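Local coordinates for protein histone-lysine N-methyltransferase family member SUVH9 (Arabidopsis thaliana, PDB 4NJ5) that plays a role in gene silencing, lacks methyltransferase activity and may bind methylated DNA and recruit RNA polymerase V to chromatin, at residues Val16-Met21 and Trp421-Asp426; Asn268-Asp273 and Val365-Glu370; Leu330-Pro335 and Glu435-Pro440. All blocks are in the same frame, centred on the assembly; numbering follows the deposited sequence.

Contact 1 (Val16-Met21 and Trp421-Asp426); sequences VRKTRM and WEDWGD
Arg17 presents its guanidinium to the indole of Trp421 in a cation-pi contact, edge first: CZ stands 4.5 Å from the centroid of the six-membered ring and 10° off its normal. The two planes are 83° apart. NH1 is the nitrogen that comes down on the ring face, 3.3 Å from CE3 of Trp421. The aliphatic part follows: Arg17 CG, anti to the backbone N (chi1 -168°), lies 3.6 Å from CZ3 of Trp421, and CD of Arg17 3.4 Å from CH2 of Trp421. Met21 takes the edge of the same ring, its SD 3.9 Å from Trp421 CE3, a Met-aromatic contact. Its CG meets the edge of the second indole, 3.8 Å from CE3 of Trp424. At the margin Lys18 NZ forms a long salt bridge of 3.6 Å with Asp423 OD2, and water 1 joins the same two atoms.

Outward, Glu14 holds Arg17 NH2 in a salt bridge and Arg420 O accepts from Arg17 NH1, which fixes the turn of the guanidinium over the ring. Trp421 NE1 donates to Pro467 O, and Trp424 NE1 to Leu330 O. A type I turn from Trp421 to Trp424 brings both indoles to helix 8-35. An alanine in place of Trp421 would probably leave the Arg17 guanidinium without its aromatic face and open a gap beside the sulfur of Met21.

No direct hydrogen bond joins the two segments, so shape and electrostatics, with the Arg17 charge met by Glu14 and the pi face, probably hold the N-terminal helix to this loop of the SET domain.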
# COMPACT_ATOMS: atom_id res chain seq x y z
N VAL A 16 9.08 11.68 3.05
CA VAL A 16 8.13 11.13 2.08
C VAL A 16 7.07 10.26 2.76
O VAL A 16 5.89 10.32 2.42
CB VAL A 16 8.84 10.31 0.98
CG1 VAL A 16 7.84 9.45 0.22
CG2 VAL A 16 9.59 11.22 0.04
N ARG A 17 7.51 9.46 3.73
CA ARG A 17 6.59 8.61 4.49
C ARG A 17 5.49 9.45 5.14
O ARG A 17 4.29 9.19 4.95
CB ARG A 17 7.37 7.82 5.54
CG ARG A 17 6.59 6.70 6.20
CD ARG A 17 7.49 5.83 7.07
NE ARG A 17 7.93 6.52 8.28
CZ ARG A 17 7.23 6.58 9.41
NH1 ARG A 17 6.03 6.00 9.47
NH2 ARG A 17 7.71 7.22 10.47
N LYS A 18 5.90 10.46 5.90
CA LYS A 18 4.94 11.37 6.54
C LYS A 18 4.01 12.05 5.54
O LYS A 18 2.80 12.20 5.78
CB LYS A 18 5.68 12.42 7.37
CG LYS A 18 6.33 11.89 8.64
CD LYS A 18 5.28 11.46 9.65
CE LYS A 18 5.91 10.86 10.90
NZ LYS A 18 6.79 11.83 11.61
N THR A 19 4.57 12.46 4.40
CA THR A 19 3.77 13.13 3.39
C THR A 19 2.67 12.21 2.87
O THR A 19 1.52 12.61 2.74
CB THR A 19 4.62 13.62 2.20
OG1 THR A 19 5.67 14.48 2.67
CG2 THR A 19 3.75 14.38 1.21
N ARG A 20 3.04 10.96 2.57
CA ARG A 20 2.07 10.01 2.04
C ARG A 20 0.99 9.69 3.08
O ARG A 20 -0.19 9.55 2.73
CB ARG A 20 2.76 8.75 1.53
CG ARG A 20 3.66 9.00 0.32
CD ARG A 20 3.92 7.74 -0.49
NE ARG A 20 2.72 7.26 -1.16
CZ ARG A 20 2.71 6.29 -2.08
NH1 ARG A 20 3.85 5.72 -2.45
NH2 ARG A 20 1.57 5.92 -2.64
N MET A 21 1.40 9.59 4.34
CA MET A 21 0.44 9.37 5.42
C MET A 21 -0.59 10.50 5.49
O MET A 21 -1.80 10.25 5.63
CB MET A 21 1.15 9.22 6.76
CG MET A 21 1.32 7.79 7.21
SD MET A 21 1.82 7.73 8.94
CE MET A 21 3.48 8.39 8.81
N TRP A 421 3.83 4.34 13.08
CA TRP A 421 2.76 4.83 12.23
C TRP A 421 1.61 5.43 13.03
O TRP A 421 0.46 5.40 12.59
CB TRP A 421 2.24 3.69 11.35
CG TRP A 421 3.33 2.98 10.62
CD1 TRP A 421 4.05 1.92 11.07
CD2 TRP A 421 3.82 3.28 9.31
NE1 TRP A 421 4.96 1.53 10.12
CE2 TRP A 421 4.85 2.36 9.03
CE3 TRP A 421 3.50 4.25 8.35
CZ2 TRP A 421 5.55 2.36 7.82
CZ3 TRP A 421 4.20 4.25 7.16
CH2 TRP A 421 5.21 3.31 6.90
N GLU A 422 1.91 5.99 14.20
CA GLU A 422 0.85 6.56 15.03
C GLU A 422 0.25 7.85 14.47
O GLU A 422 -0.83 8.27 14.89
CB GLU A 422 1.32 6.72 16.49
CG GLU A 422 1.36 5.40 17.25
CD GLU A 422 1.80 5.55 18.70
OE1 GLU A 422 2.03 6.69 19.14
OE2 GLU A 422 1.91 4.52 19.39
N ASP A 423 0.95 8.46 13.52
CA ASP A 423 0.45 9.67 12.88
C ASP A 423 -0.56 9.37 11.77
O ASP A 423 -1.05 10.27 11.09
CB ASP A 423 1.60 10.51 12.32
CG ASP A 423 2.44 11.14 13.41
OD1 ASP A 423 1.95 11.24 14.56
OD2 ASP A 423 3.58 11.55 13.12
N TRP A 424 -0.86 8.09 11.58
CA TRP A 424 -1.87 7.66 10.61
C TRP A 424 -3.24 8.20 11.00
O TRP A 424 -3.71 7.98 12.12
CB TRP A 424 -1.88 6.14 10.51
CG TRP A 424 -2.92 5.58 9.59
CD1 TRP A 424 -3.97 4.78 9.94
CD2 TRP A 424 -3.00 5.77 8.18
NE1 TRP A 424 -4.71 4.46 8.82
CE2 TRP A 424 -4.13 5.06 7.73
CE3 TRP A 424 -2.24 6.48 7.25
CZ2 TRP A 424 -4.52 5.03 6.39
CZ3 TRP A 424 -2.62 6.45 5.92
CH2 TRP A 424 -3.75 5.73 5.50
N GLY A 425 -3.87 8.94 10.09
CA GLY A 425 -5.16 9.55 10.37
C GLY A 425 -5.06 10.98 10.90
O GLY A 425 -6.07 11.66 11.05
N ASP A 426 -3.83 11.42 11.20
CA ASP A 426 -3.60 12.77 11.70
C ASP A 426 -3.72 13.78 10.55
O ASP A 426 -3.03 13.67 9.55
CB ASP A 426 -2.22 12.88 12.37
CG ASP A 426 -2.02 14.20 13.12
OD1 ASP A 426 -2.42 15.26 12.60
OD2 ASP A 426 -1.45 14.17 14.23
O HOH W 1 5.89 11.88 14.10

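Contact 2 (Asn268-Asp273 and Val365-Glu370); sequences NDIDSD and VFRSLE
Asn268 lies beside Arg367, the two side chains pointing the same way, where the strands 264-267 and 363-367 run parallel in a mixed four-stranded sheet; just past the first strand, Asn268 starts an Asx turn.

The ionic part is a side-on salt bridge. Arg367 NE donates to OD1 of Asp271 at 3.1 Å and its NH2 to OD2 at 2.9 Å, each oxygen met on its syn side, although the carboxylate and guanidinium planes are 41° apart. The bend at chi2 of Arg367 (81°) swings CD round toward the loop. Gly372 O accepts from NH1, so the far side of the guanidinium is also held.

Hydrogen bonds inside the loop set the carboxylate in place. Asn268 OD1 receives the backbone N of Ile270 and of Asp271, both from the same face of its plane, and Asn268 ND2 donates to Asp271 OD1 and Asp273 O.

Across the contact, a water links Asp269 OD1 to the carbonyl O of Arg367.

Apolar contacts are few: Ile270 lays CD1 against the backbone at Ser368 and reaches CG of Leu369 at 4.1 Å. The amide of Asn268 packs closely on the arginine chain, OD1 of Asn268 resting 3.1 Å from CB of Arg367.

Besides Arg367 NE, Asp271 OD1 takes the backbone N of Asp273 from above the carboxylate plane, and Asn268 ND2 meets Asp271 OD1 nearly along its C-O axis at 2.9 Å.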
# COMPACT_ATOMS: atom_id res chain seq x y z
N ASN A 268 10.82 -21.63 -2.45
CA ASN A 268 12.19 -21.81 -1.98
C ASN A 268 13.14 -22.08 -3.14
O ASN A 268 13.24 -23.21 -3.63
CB ASN A 268 12.25 -22.94 -0.95
CG ASN A 268 13.66 -23.17 -0.40
OD1 ASN A 268 14.58 -22.39 -0.66
ND2 ASN A 268 13.82 -24.25 0.35
N ASP A 269 13.84 -21.04 -3.58
CA ASP A 269 14.80 -21.14 -4.67
C ASP A 269 16.23 -21.12 -4.15
O ASP A 269 17.17 -20.85 -4.90
CB ASP A 269 14.59 -20.02 -5.69
CG ASP A 269 14.88 -18.64 -5.12
OD1 ASP A 269 14.94 -18.50 -3.88
OD2 ASP A 269 15.04 -17.69 -5.91
N ILE A 270 16.38 -21.40 -2.86
CA ILE A 270 17.68 -21.34 -2.20
C ILE A 270 18.20 -22.73 -1.81
O ILE A 270 19.32 -23.10 -2.16
CB ILE A 270 17.63 -20.40 -0.97
CG1 ILE A 270 17.52 -18.94 -1.41
CG2 ILE A 270 18.85 -20.61 -0.08
CD1 ILE A 270 17.24 -17.97 -0.28
N ASP A 271 17.39 -23.49 -1.07
CA ASP A 271 17.76 -24.86 -0.69
C ASP A 271 16.57 -25.82 -0.66
O ASP A 271 15.56 -25.58 -1.30
CB ASP A 271 18.51 -24.88 0.65
CG ASP A 271 17.70 -24.27 1.79
OD1 ASP A 271 16.46 -24.15 1.66
OD2 ASP A 271 18.31 -23.91 2.81
N SER A 272 16.71 -26.88 0.13
CA SER A 272 15.70 -27.94 0.19
C SER A 272 14.83 -27.90 1.44
O SER A 272 14.02 -28.80 1.67
CB SER A 272 16.37 -29.30 0.06
OG SER A 272 17.09 -29.39 -1.15
N ASP A 273 14.99 -26.86 2.26
CA ASP A 273 14.22 -26.75 3.49
C ASP A 273 12.73 -26.55 3.20
O ASP A 273 12.36 -25.73 2.37
CB ASP A 273 14.73 -25.60 4.36
CG ASP A 273 14.22 -25.68 5.78
OD1 ASP A 273 14.44 -26.73 6.44
OD2 ASP A 273 13.58 -24.72 6.25
N VAL A 365 5.04 -17.31 1.26
CA VAL A 365 6.06 -17.56 2.26
C VAL A 365 7.28 -18.06 1.52
O VAL A 365 7.24 -19.12 0.89
CB VAL A 365 5.60 -18.63 3.27
CG1 VAL A 365 6.70 -18.95 4.27
CG2 VAL A 365 4.34 -18.17 3.98
N PHE A 366 8.36 -17.30 1.56
CA PHE A 366 9.52 -17.62 0.75
C PHE A 366 10.77 -17.78 1.60
O PHE A 366 10.93 -17.12 2.62
CB PHE A 366 9.75 -16.54 -0.32
CG PHE A 366 10.13 -15.21 0.25
CD1 PHE A 366 9.16 -14.34 0.73
CD2 PHE A 366 11.46 -14.82 0.30
CE1 PHE A 366 9.51 -13.12 1.26
CE2 PHE A 366 11.81 -13.59 0.82
CZ PHE A 366 10.84 -12.74 1.30
N ARG A 367 11.65 -18.67 1.16
CA ARG A 367 12.91 -18.91 1.84
C ARG A 367 13.80 -17.70 1.65
O ARG A 367 13.78 -17.06 0.59
CB ARG A 367 13.57 -20.17 1.29
CG ARG A 367 14.89 -20.55 1.96
CD ARG A 367 14.67 -21.29 3.26
NE ARG A 367 15.91 -21.90 3.73
CZ ARG A 367 16.75 -21.32 4.59
NH1 ARG A 367 16.48 -20.12 5.08
NH2 ARG A 367 17.86 -21.95 4.95
N SER A 368 14.57 -17.37 2.68
CA SER A 368 15.50 -16.25 2.66
C SER A 368 16.71 -16.63 3.50
O SER A 368 16.66 -17.60 4.25
CB SER A 368 14.82 -14.99 3.21
OG SER A 368 15.73 -14.18 3.94
N LEU A 369 17.79 -15.86 3.39
CA LEU A 369 19.00 -16.15 4.14
C LEU A 369 19.08 -15.32 5.42
O LEU A 369 19.30 -15.85 6.51
CB LEU A 369 20.23 -15.89 3.27
CG LEU A 369 20.44 -16.83 2.09
CD1 LEU A 369 21.23 -16.13 1.00
CD2 LEU A 369 21.15 -18.11 2.53
N GLU A 370 18.88 -14.02 5.27
CA GLU A 370 18.96 -13.07 6.38
C GLU A 370 17.80 -13.23 7.36
O GLU A 370 17.96 -13.05 8.57
CB GLU A 370 19.06 -11.64 5.85
CG GLU A 370 17.88 -11.18 4.98
CD GLU A 370 17.79 -11.93 3.65
OE1 GLU A 370 18.85 -12.31 3.11
OE2 GLU A 370 16.66 -12.15 3.16
O HOH W 2 13.15 -17.85 -1.70

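Contact 3 (Leu330-Pro335 and Glu435-Pro440); sequences LIRQKP and ERPSYP
Two irregular, proline-bearing loops, one from the zinc-binding pre-SET region and one from the SET domain, run side by side here, their touching parts 15° apart in direction. Pro335 and Tyr439 meet tip to tip in a CH-pi contact, CD of the proline standing 3.3 Å from the ring centroid and 5° off the normal. Tyr439 CG is anti to the backbone N, which brings it to within 3.7 Å of Pro335 CD. Pro335 CG also packs on CD of Pro440 at 3.8 Å. A water joins Tyr439 OH to Gln333 OE1.

The one direct hydrogen bond between the two segments runs from Arg436 NH2 to Gln333 O, 2.8 Å long with an N-H...O angle of 160°, the oxygen lying in the guanidinium plane. Arg332 slides past Arg436 in the opposite direction, and one face of its guanidinium is covered by Pro437, whose CD lies over the centre 3.6 Å from Arg332 CZ. The two positive charges lie near each other; Glu321, salt-bridged to Arg332 NH1, probably offsets the repulsion.

Gln333 NE2 donates to Ser418 O, and its side chain touches strand 469-475, as does that of Leu330; 330-335 lies in the loop between helix 313-317 and strand 337-338, the latter parallel to 469-475.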
# COMPACT_ATOMS: atom_id res chain seq x y z
N LEU A 330 -8.64 0.88 7.66
CA LEU A 330 -8.44 1.44 8.99
C LEU A 330 -8.21 2.95 8.90
O LEU A 330 -7.38 3.41 8.12
CB LEU A 330 -7.25 0.78 9.70
CG LEU A 330 -6.99 1.25 11.14
CD1 LEU A 330 -8.13 0.81 12.05
CD2 LEU A 330 -5.65 0.76 11.67
N ILE A 331 -8.95 3.71 9.70
CA ILE A 331 -8.84 5.17 9.70
C ILE A 331 -7.68 5.64 10.59
O ILE A 331 -6.83 6.41 10.15
CB ILE A 331 -10.15 5.84 10.16
CG1 ILE A 331 -11.31 5.44 9.23
CG2 ILE A 331 -9.99 7.35 10.20
CD1 ILE A 331 -12.68 5.87 9.72
N ARG A 332 -7.65 5.16 11.83
CA ARG A 332 -6.57 5.45 12.77
C ARG A 332 -6.35 4.26 13.70
O ARG A 332 -7.24 3.42 13.84
CB ARG A 332 -6.90 6.70 13.59
CG ARG A 332 -8.17 6.59 14.43
CD ARG A 332 -8.49 7.91 15.12
NE ARG A 332 -7.92 9.03 14.40
CZ ARG A 332 -8.54 9.72 13.44
NH1 ARG A 332 -9.78 9.41 13.09
NH2 ARG A 332 -7.91 10.72 12.84
N GLN A 333 -5.18 4.18 14.32
CA GLN A 333 -4.91 3.16 15.34
C GLN A 333 -5.80 3.36 16.57
O GLN A 333 -6.13 4.50 16.93
CB GLN A 333 -3.44 3.20 15.79
CG GLN A 333 -2.41 2.73 14.76
CD GLN A 333 -1.01 2.61 15.35
OE1 GLN A 333 -0.85 2.33 16.54
NE2 GLN A 333 0.00 2.81 14.52
N LYS A 334 -6.21 2.26 17.20
CA LYS A 334 -6.94 2.30 18.47
C LYS A 334 -6.51 1.10 19.33
O LYS A 334 -6.07 0.10 18.79
CB LYS A 334 -8.47 2.34 18.26
CG LYS A 334 -8.97 1.79 16.93
CD LYS A 334 -10.06 2.69 16.33
CE LYS A 334 -11.14 3.05 17.35
NZ LYS A 334 -12.01 1.89 17.69
N PRO A 335 -6.62 1.21 20.66
CA PRO A 335 -6.14 0.10 21.51
C PRO A 335 -6.97 -1.17 21.37
O PRO A 335 -6.49 -2.27 21.66
CB PRO A 335 -6.28 0.66 22.93
CG PRO A 335 -7.35 1.69 22.83
CD PRO A 335 -7.21 2.30 21.45
N GLU A 435 -8.91 17.65 15.86
CA GLU A 435 -8.62 17.01 17.13
C GLU A 435 -8.67 15.50 16.95
O GLU A 435 -9.61 14.98 16.34
CB GLU A 435 -9.62 17.45 18.20
CG GLU A 435 -10.00 16.36 19.21
CD GLU A 435 -10.92 16.86 20.31
OE1 GLU A 435 -10.88 18.07 20.62
OE2 GLU A 435 -11.68 16.04 20.86
N ARG A 436 -7.67 14.79 17.45
CA ARG A 436 -7.68 13.34 17.33
C ARG A 436 -8.75 12.74 18.23
O ARG A 436 -8.81 13.07 19.42
CB ARG A 436 -6.31 12.74 17.68
CG ARG A 436 -6.16 11.30 17.19
CD ARG A 436 -5.01 10.58 17.86
NE ARG A 436 -4.74 9.30 17.22
CZ ARG A 436 -5.43 8.18 17.45
NH1 ARG A 436 -6.42 8.18 18.33
NH2 ARG A 436 -5.11 7.06 16.82
N PRO A 437 -9.61 11.89 17.67
CA PRO A 437 -10.60 11.16 18.46
C PRO A 437 -9.92 10.36 19.55
O PRO A 437 -8.78 9.93 19.38
CB PRO A 437 -11.23 10.22 17.43
CG PRO A 437 -11.10 10.94 16.14
CD PRO A 437 -9.77 11.64 16.23
N SER A 438 -10.61 10.17 20.67
CA SER A 438 -10.01 9.55 21.85
C SER A 438 -9.45 8.13 21.63
O SER A 438 -10.10 7.28 21.02
CB SER A 438 -11.00 9.57 23.02
OG SER A 438 -12.23 8.94 22.67
N TYR A 439 -8.23 7.93 22.11
CA TYR A 439 -7.57 6.63 22.19
C TYR A 439 -7.57 6.26 23.67
O TYR A 439 -6.69 6.68 24.42
CB TYR A 439 -6.13 6.75 21.69
CG TYR A 439 -5.35 5.46 21.53
CD1 TYR A 439 -4.88 4.75 22.63
CD2 TYR A 439 -5.02 4.98 20.27
CE1 TYR A 439 -4.15 3.59 22.48
CE2 TYR A 439 -4.29 3.82 20.10
CZ TYR A 439 -3.86 3.13 21.21
OH TYR A 439 -3.14 1.98 21.05
N PRO A 440 -8.57 5.49 24.11
CA PRO A 440 -8.79 5.25 25.55
C PRO A 440 -7.66 4.48 26.24
O PRO A 440 -7.07 3.57 25.66
CB PRO A 440 -10.09 4.45 25.58
CG PRO A 440 -10.18 3.80 24.24
CD PRO A 440 -9.54 4.75 23.28
O HOH W 3 -2.44 0.82 18.52

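Along the chain the segments come in the order 16-21, 268-273, 330-335, 365-370, 421-426, 435-440, so contact 2 is nested inside the span closed by contact 1, while contact 3 crosses both. Contacts 1 and 3 touch, with centres 14 Å apart: their later segments share the long loop between helix 397-405 and strand 448-450. That loop therefore touches both the N-terminal helix 8-35 and the pre-SET region. Contact 2 lies apart, its centre 33 Å from contact 1 and 39 Å from contact 3, on the four-stranded sheet that holds strands 264-267 and 363-367, whereas contact 3 borders the one with 337-338 and 469-475. Together they tie N-terminal helix, pre-SET and SET parts into one body.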